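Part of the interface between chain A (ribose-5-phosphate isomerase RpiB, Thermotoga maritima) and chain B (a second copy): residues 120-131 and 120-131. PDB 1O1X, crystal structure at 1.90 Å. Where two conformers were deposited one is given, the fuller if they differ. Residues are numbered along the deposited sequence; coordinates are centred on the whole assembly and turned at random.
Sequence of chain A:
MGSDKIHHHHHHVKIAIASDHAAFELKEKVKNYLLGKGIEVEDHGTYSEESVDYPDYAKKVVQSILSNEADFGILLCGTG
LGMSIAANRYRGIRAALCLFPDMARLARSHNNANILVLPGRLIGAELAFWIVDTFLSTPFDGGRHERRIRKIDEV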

ATOM      1  N   GLY A 120       1.829 -10.902   7.536  1.00 16.10           N
ATOM      2  CA  GLY A 120       2.923 -10.926   8.496  1.00 16.63           C
ATOM      3  C   GLY A 120       4.281 -10.572   7.997  1.00 17.00           C
ATOM      4  O   GLY A 120       5.115 -10.189   8.771  1.00 19.04           O
ATOM      5  N   ARG A 121       4.538 -10.697   6.703  1.00 17.54           N
ATOM      6  CA  ARG A 121       5.809 -10.278   6.125  1.00 17.45           C
ATOM      7  C   ARG A 121       5.773  -8.960   5.384  1.00 15.74           C
ATOM      8  O   ARG A 121       6.814  -8.505   4.925  1.00 16.29           O
ATOM      9  CB  ARG A 121       6.287 -11.319   5.120  1.00 18.91           C
ATOM     10  CG  ARG A 121       6.463 -12.679   5.672  1.00 24.94           C
ATOM     11  CD  ARG A 121       7.427 -12.785   6.787  1.00 33.86           C
ATOM     12  NE  ARG A 121       8.140 -14.048   6.659  1.00 40.15           N
ATOM     13  CZ  ARG A 121       9.044 -14.468   7.507  1.00 47.62           C
ATOM     14  NH1 ARG A 121       9.369 -13.719   8.574  1.00 50.16           N
ATOM     15  NH2 ARG A 121       9.632 -15.646   7.285  1.00 49.11           N
ATOM     16  N   LEU A 122       4.590  -8.397   5.183  1.00 14.19           N
ATOM     17  CA  LEU A 122       4.422  -7.243   4.339  1.00 14.21           C
ATOM     18  C   LEU A 122       4.283  -5.937   5.137  1.00 14.45           C
ATOM     19  O   LEU A 122       4.751  -4.907   4.673  1.00 14.19           O
ATOM     20  CB  LEU A 122       3.223  -7.393   3.428  1.00 14.27           C
ATOM     21  CG  LEU A 122       3.207  -8.566   2.443  1.00 14.86           C
ATOM     22  CD1 LEU A 122       1.956  -8.433   1.609  1.00 15.87           C
ATOM     23  CD2 LEU A 122       4.427  -8.669   1.591  1.00 15.52           C
ATOM     24  N   ILE A 123       3.621  -5.971   6.299  1.00 13.34           N
ATOM     25  CA  ILE A 123       3.407  -4.765   7.070  1.00 13.68           C
ATOM     26  C   ILE A 123       4.207  -4.738   8.363  1.00 12.16           C
ATOM     27  O   ILE A 123       4.580  -5.757   8.934  1.00 11.68           O
ATOM     28  CB  ILE A 123       1.910  -4.468   7.397  1.00 13.67           C
ATOM     29  CG1 ILE A 123       1.297  -5.561   8.264  1.00 15.65           C
ATOM     30  CG2 ILE A 123       1.112  -4.195   6.107  1.00 18.95           C
ATOM     31  CD1 ILE A 123      -0.131  -5.114   8.777  1.00 17.72           C
ATOM     32  N   GLY A 124       4.411  -3.520   8.821  1.00 11.12           N
ATOM     33  CA  GLY A 124       5.051  -3.243  10.084  1.00 10.96           C
ATOM     34  C   GLY A 124       4.084  -3.407  11.224  1.00 11.08           C
ATOM     35  O   GLY A 124       2.880  -3.257  11.084  1.00 10.26           O
ATOM     36  N   ALA A 125       4.634  -3.706  12.372  1.00 10.84           N
ATOM     37  CA  ALA A 125       3.873  -3.906  13.565  1.00 11.54           C
ATOM     38  C   ALA A 125       3.039  -2.701  13.958  1.00 11.38           C
ATOM     39  O   ALA A 125       1.868  -2.852  14.292  1.00 11.14           O
ATOM     40  CB  ALA A 125       4.806  -4.273  14.651  1.00 12.84           C
ATOM     41  N   GLU A 126       3.591  -1.500  13.919  1.00 10.95           N
ATOM     42  CA  GLU A 126       2.812  -0.346  14.355  1.00 12.19           C
ATOM     43  C   GLU A 126       1.624  -0.092  13.387  1.00 10.85           C
ATOM     44  O   GLU A 126       0.509   0.217  13.823  1.00 10.35           O
ATOM     45  CB  GLU A 126       3.687   0.894  14.516  0.65 13.01           C
ATOM     46  CG  GLU A 126       2.915   2.213  14.524  0.65 18.57           C
ATOM     47  CD  GLU A 126       2.856   2.948  15.860  0.65 26.34           C
ATOM     48  OE1 GLU A 126       2.079   2.505  16.752  0.65 31.13           O
ATOM     49  OE2 GLU A 126       3.520   4.033  15.975  0.65 29.59           O
ATOM     50  N   LEU A 127       1.835  -0.294  12.094  1.00  9.32           N
ATOM     51  CA  LEU A 127       0.706  -0.234  11.159  1.00 10.13           C
ATOM     52  C   LEU A 127      -0.344  -1.292  11.457  1.00  9.53           C
ATOM     53  O   LEU A 127      -1.559  -1.013  11.401  1.00  9.64           O
ATOM     54  CB  LEU A 127       1.182  -0.337   9.718  1.00  9.86           C
ATOM     55  CG  LEU A 127       0.122  -0.323   8.613  1.00 11.32           C
ATOM     56  CD1 LEU A 127      -0.652   0.968   8.683  1.00 13.09           C
ATOM     57  CD2 LEU A 127       0.758  -0.469   7.228  1.00 11.25           C
ATOM     58  N   ALA A 128       0.100  -2.520  11.714  1.00  9.99           N
ATOM     59  CA  ALA A 128      -0.799  -3.618  12.123  1.00 10.00           C
ATOM     60  C   ALA A 128      -1.631  -3.225  13.344  1.00  9.93           C
ATOM     61  O   ALA A 128      -2.804  -3.498  13.399  1.00  8.98           O
ATOM     62  CB  ALA A 128       0.019  -4.873  12.452  1.00 10.57           C
ATOM     63  N   PHE A 129      -1.010  -2.610  14.337  1.00 10.96           N
ATOM     64  CA  PHE A 129      -1.725  -2.168  15.540  1.00 11.78           C
ATOM     65  C   PHE A 129      -2.837  -1.148  15.218  1.00 12.32           C
ATOM     66  O   PHE A 129      -3.945  -1.250  15.770  1.00 11.97           O
ATOM     67  CB  PHE A 129      -0.778  -1.556  16.606  1.00 12.15           C
ATOM     68  CG  PHE A 129       0.324  -2.484  17.113  1.00 11.19           C
ATOM     69  CD1 PHE A 129       0.285  -3.881  16.946  1.00 13.22           C
ATOM     70  CD2 PHE A 129       1.418  -1.926  17.775  1.00 13.03           C
ATOM     71  CE1 PHE A 129       1.326  -4.669  17.398  1.00 13.70           C
ATOM     72  CE2 PHE A 129       2.462  -2.727  18.249  1.00 13.29           C
ATOM     73  CZ  PHE A 129       2.419  -4.072  18.066  1.00 13.33           C
ATOM     74  N   TRP A 130      -2.553  -0.186  14.331  1.00 11.49           N
ATOM     75  CA  TRP A 130      -3.563   0.756  13.894  1.00 12.21           C
ATOM     76  C   TRP A 130      -4.707   0.072  13.163  1.00 11.07           C
ATOM     77  O   TRP A 130      -5.876   0.468  13.331  1.00 11.31           O
ATOM     78  CB  TRP A 130      -3.029   1.843  12.950  1.00 12.21           C
ATOM     79  CG  TRP A 130      -1.907   2.650  13.475  1.00 16.50           C
ATOM     80  CD1 TRP A 130      -1.541   2.836  14.770  1.00 20.11           C
ATOM     81  CD2 TRP A 130      -0.969   3.390  12.675  1.00 17.96           C
ATOM     82  NE1 TRP A 130      -0.396   3.602  14.816  1.00 23.85           N
ATOM     83  CE2 TRP A 130      -0.022   3.941  13.542  1.00 22.08           C
ATOM     84  CE3 TRP A 130      -0.806   3.573  11.306  1.00 18.79           C
ATOM     85  CZ2 TRP A 130       1.063   4.703  13.086  1.00 23.41           C
ATOM     86  CZ3 TRP A 130       0.250   4.346  10.846  1.00 20.44           C
ATOM     87  CH2 TRP A 130       1.177   4.888  11.734  1.00 21.52           C
ATOM     88  N   ILE A 131      -4.384  -0.927  12.345  1.00 10.50           N
ATOM     89  CA  ILE A 131      -5.408  -1.678  11.611  1.00  9.78           C
ATOM     90  C   ILE A 131      -6.293  -2.430  12.600  1.00 10.91           C
ATOM     91  O   ILE A 131      -7.536  -2.397  12.492  1.00 10.84           O
ATOM     92  CB  ILE A 131      -4.777  -2.633  10.553  1.00  9.45           C
ATOM     93  CG1 ILE A 131      -4.051  -1.831   9.455  1.00  8.54           C
ATOM     94  CG2 ILE A 131      -5.805  -3.551   9.912  1.00 11.47           C
ATOM     95  CD1 ILE A 131      -3.134  -2.683   8.595  1.00  9.40           C
TER
ATOM     96  N   GLY B 120      10.025   2.649   8.454  1.00 16.10           N
ATOM     97  CA  GLY B 120      10.387   1.659   9.459  1.00 16.63           C
ATOM     98  C   GLY B 120       9.294   1.121  10.315  1.00 17.00           C
ATOM     99  O   GLY B 120       9.435   0.059  10.857  1.00 19.04           O
ATOM    100  N   ARG B 121       8.189   1.836  10.466  1.00 17.54           N
ATOM    101  CA  ARG B 121       7.039   1.333  11.207  1.00 17.45           C
ATOM    102  C   ARG B 121       5.892   0.838  10.353  1.00 15.74           C
ATOM    103  O   ARG B 121       4.915   0.339  10.897  1.00 16.29           O
ATOM    104  CB  ARG B 121       6.468   2.438  12.086  1.00 18.91           C
ATOM    105  CG  ARG B 121       7.422   3.012  13.059  1.00 24.94           C
ATOM    106  CD  ARG B 121       7.996   2.046  14.020  1.00 33.86           C
ATOM    107  NE  ARG B 121       8.143   2.711  15.307  1.00 40.15           N
ATOM    108  CZ  ARG B 121       8.655   2.145  16.369  1.00 47.62           C
ATOM    109  NH1 ARG B 121       9.082   0.872  16.318  1.00 50.16           N
ATOM    110  NH2 ARG B 121       8.739   2.856  17.496  1.00 49.11           N
ATOM    111  N   LEU B 122       5.958   1.053   9.046  1.00 14.19           N
ATOM    112  CA  LEU B 122       4.849   0.788   8.168  1.00 14.21           C
ATOM    113  C   LEU B 122       5.005  -0.529   7.393  1.00 14.45           C
ATOM    114  O   LEU B 122       4.008  -1.191   7.142  1.00 14.19           O
ATOM    115  CB  LEU B 122       4.641   1.917   7.181  1.00 14.27           C
ATOM    116  CG  LEU B 122       4.338   3.313   7.736  1.00 14.86           C
ATOM    117  CD1 LEU B 122       4.095   4.220   6.554  1.00 15.87           C
ATOM    118  CD2 LEU B 122       3.204   3.356   8.703  1.00 15.52           C
ATOM    119  N   ILE B 123       6.229  -0.887   6.989  1.00 13.34           N
ATOM    120  CA  ILE B 123       6.436  -2.088   6.207  1.00 13.68           C
ATOM    121  C   ILE B 123       7.164  -3.179   6.976  1.00 12.16           C
ATOM    122  O   ILE B 123       7.912  -2.940   7.918  1.00 11.68           O
ATOM    123  CB  ILE B 123       7.168  -1.852   4.849  1.00 13.67           C
ATOM    124  CG1 ILE B 123       8.579  -1.314   5.058  1.00 15.65           C
ATOM    125  CG2 ILE B 123       6.315  -0.975   3.912  1.00 18.95           C
ATOM    126  CD1 ILE B 123       9.372  -1.320   3.690  1.00 17.72           C
ATOM    127  N   GLY B 124       6.944  -4.386   6.497  1.00 11.12           N
ATOM    128  CA  GLY B 124       7.605  -5.570   6.990  1.00 10.96           C
ATOM    129  C   GLY B 124       8.987  -5.694   6.409  1.00 11.08           C
ATOM    130  O   GLY B 124       9.285  -5.213   5.326  1.00 10.26           O
ATOM    131  N   ALA B 125       9.834  -6.367   7.145  1.00 10.84           N
ATOM    132  CA  ALA B 125      11.192  -6.583   6.758  1.00 11.54           C
ATOM    133  C   ALA B 125      11.334  -7.306   5.432  1.00 11.38           C
ATOM    134  O   ALA B 125      12.134  -6.896   4.595  1.00 11.14           O
ATOM    135  CB  ALA B 125      11.865  -7.334   7.838  1.00 12.84           C
ATOM    136  N   GLU B 126      10.578  -8.366   5.196  1.00 10.95           N
ATOM    137  CA  GLU B 126      10.755  -9.101   3.948  1.00 12.19           C
ATOM    138  C   GLU B 126      10.328  -8.229   2.735  1.00 10.85           C
ATOM    139  O   GLU B 126      10.994  -8.226   1.694  1.00 10.35           O
ATOM    140  CB  GLU B 126      10.020 -10.437   3.974  0.65 13.01           C
ATOM    141  CG  GLU B 126       9.775 -11.048   2.595  0.65 18.57           C
ATOM    142  CD  GLU B 126      10.580 -12.302   2.264  0.65 26.34           C
ATOM    143  OE1 GLU B 126      11.800 -12.169   1.971  0.65 31.13           O
ATOM    144  OE2 GLU B 126       9.954 -13.414   2.202  0.65 29.59           O
ATOM    145  N   LEU B 127       9.273  -7.440   2.892  1.00  9.32           N
ATOM    146  CA  LEU B 127       8.930  -6.476   1.841  1.00 10.13           C
ATOM    147  C   LEU B 127      10.035  -5.455   1.615  1.00  9.53           C
ATOM    148  O   LEU B 127      10.350  -5.108   0.459  1.00  9.64           O
ATOM    149  CB  LEU B 127       7.610  -5.784   2.142  1.00  9.86           C
ATOM    150  CG  LEU B 127       7.120  -4.719   1.156  1.00 11.32           C
ATOM    151  CD1 LEU B 127       6.938  -5.345  -0.202  1.00 13.09           C
ATOM    152  CD2 LEU B 127       5.799  -4.097   1.618  1.00 11.25           C
ATOM    153  N   ALA B 128      10.586  -4.920   2.702  1.00  9.99           N
ATOM    154  CA  ALA B 128      11.738  -3.998   2.634  1.00 10.00           C
ATOM    155  C   ALA B 128      12.897  -4.619   1.854  1.00  9.93           C
ATOM    156  O   ALA B 128      13.520  -3.963   1.057  1.00  8.98           O
ATOM    157  CB  ALA B 128      12.212  -3.642   4.048  1.00 10.57           C
ATOM    158  N   PHE B 129      13.203  -5.880   2.112  1.00 10.96           N
ATOM    159  CA  PHE B 129      14.283  -6.575   1.400  1.00 11.78           C
ATOM    160  C   PHE B 129      14.028  -6.644  -0.121  1.00 12.32           C
ATOM    161  O   PHE B 129      14.959  -6.418  -0.911  1.00 11.97           O
ATOM    162  CB  PHE B 129      14.521  -8.012   1.933  1.00 12.15           C
ATOM    163  CG  PHE B 129      14.891  -8.109   3.412  1.00 11.19           C
ATOM    164  CD1 PHE B 129      15.358  -7.011   4.157  1.00 13.22           C
ATOM    165  CD2 PHE B 129      14.764  -9.340   4.054  1.00 13.03           C
ATOM    166  CE1 PHE B 129      15.649  -7.150   5.501  1.00 13.70           C
ATOM    167  CE2 PHE B 129      15.077  -9.484   5.410  1.00 13.29           C
ATOM    168  CZ  PHE B 129      15.511  -8.411   6.122  1.00 13.33           C
ATOM    169  N   TRP B 130      12.786  -6.939  -0.526  1.00 11.49           N
ATOM    170  CA  TRP B 130      12.432  -6.931  -1.930  1.00 12.21           C
ATOM    171  C   TRP B 130      12.575  -5.550  -2.550  1.00 11.07           C
ATOM    172  O   TRP B 130      13.006  -5.433  -3.712  1.00 11.31           O
ATOM    173  CB  TRP B 130      10.992  -7.387  -2.208  1.00 12.21           C
ATOM    174  CG  TRP B 130      10.638  -8.729  -1.697  1.00 16.50           C
ATOM    175  CD1 TRP B 130      11.473  -9.750  -1.373  1.00 20.11           C
ATOM    176  CD2 TRP B 130       9.303  -9.192  -1.433  1.00 17.96           C
ATOM    177  NE1 TRP B 130      10.734 -10.801  -0.869  1.00 23.85           N
ATOM    178  CE2 TRP B 130       9.404 -10.474  -0.885  1.00 22.08           C
ATOM    179  CE3 TRP B 130       8.044  -8.612  -1.543  1.00 18.79           C
ATOM    180  CZ2 TRP B 130       8.282 -11.210  -0.479  1.00 23.41           C
ATOM    181  CZ3 TRP B 130       6.926  -9.342  -1.167  1.00 20.44           C
ATOM    182  CH2 TRP B 130       7.055 -10.620  -0.628  1.00 21.52           C
ATOM    183  N   ILE B 131      12.200  -4.515  -1.801  1.00 10.50           N
ATOM    184  CA  ILE B 131      12.322  -3.136  -2.285  1.00  9.78           C
ATOM    185  C   ILE B 131      13.796  -2.793  -2.479  1.00 10.91           C
ATOM    186  O   ILE B 131      14.184  -2.232  -3.524  1.00 10.84           O
ATOM    187  CB  ILE B 131      11.611  -2.125  -1.333  1.00  9.45           C
ATOM    188  CG1 ILE B 131      10.090  -2.373  -1.308  1.00  8.54           C
ATOM    189  CG2 ILE B 131      11.881  -0.679  -1.716  1.00 11.47           C
ATOM    190  CD1 ILE B 131       9.386  -1.669  -0.162  1.00  9.40           C
TER
HETATM  191  O   HOH W   1       8.989  -9.690   7.326  1.00 21.50           O
HETATM  192  O   HOH W   2       6.516  -1.106  13.590  1.00 21.50           O

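What fills the apolar part of this contact? The answer is L122(A), and equally L122(B), each of which gives up more area to the other stretch than any other residue of its chain here. The CA-to-CB bond of L122(A) points away from the partner chain, but the end of the side chain comes nearer, with chi1 m and chi2 t. CD2 of L122(A) thereby lies 3.8 Å from CZ3 of W130(B) and 4.3 Å from CB of L127(B). L127(B) and W130(B) are about one helical turn apart, and both direct CA-to-CB toward the other chain, so the methyl group meets the same side of the helix at two successive levels. The leucine approaches the indole obliquely, and the pairing is one of plain van der Waals contact that removes apolar surface from water. The exact two-fold axis repeats the whole arrangement with L122(B) against L127(A) and W130(A).

How do the backbones meet between these two clusters? They meet at I123(A) and I123(B), whose CA atoms stand 4.1 Å apart and where the chains form a single beta bridge. Two equivalent hydrogen bonds accompany it: G124(B) N donates to L122(A) O at 2.9 Å, and G124(A) N donates to L122(B) O at 2.9 Å. An N-H...O angle of 165° makes each nearly straight, as expected of a good amide-to-carbonyl bond. The pairing stops at this one bridge, and a helix begins at residue 125 in each chain. The CA-to-CB bond of I123(A) points away overall, although CB itself still touches the other stretch.

Why does a glycine suit the tight spot beside the bridge? G124(A) has no side chain, and the partner backbone comes close: CA of G124(A) is 3.7 Å from O of R121(B). A CB built in ideal geometry on G124(A) would point toward chain B and fall just 2.4 Å from O of R121(B), a clash. The same residue is the N-cap of its helix, and its carbonyl takes up the first turn, with A128(A) N donating to G124(A) O at 2.9 Å. One residue thus serves both the bridge, through its N, and the helix, through its O.

What happens at the polar edge? Here the carbonyl of R121(A) faces the start of the partner helix, where the first amides have no acceptor from a preceding turn. L127(B) N donates to R121(A) O at 3.4 Å, a weak bond with an angle of 149°. E126(B) N, 3.8 Å from R121(A) O, is instead served by water 1, which accepts from E126(B) N at 3.0 Å and donates weakly to R121(A) O at 3.4 Å. Water 2 fills the equivalent place between E126(A) N and R121(B) O. The side chains of R121(A) and E126(B) also meet at their bases, CB of R121(A) lying 4.0 Å from CB of E126(B); this is a packing contact of their aliphatic portions.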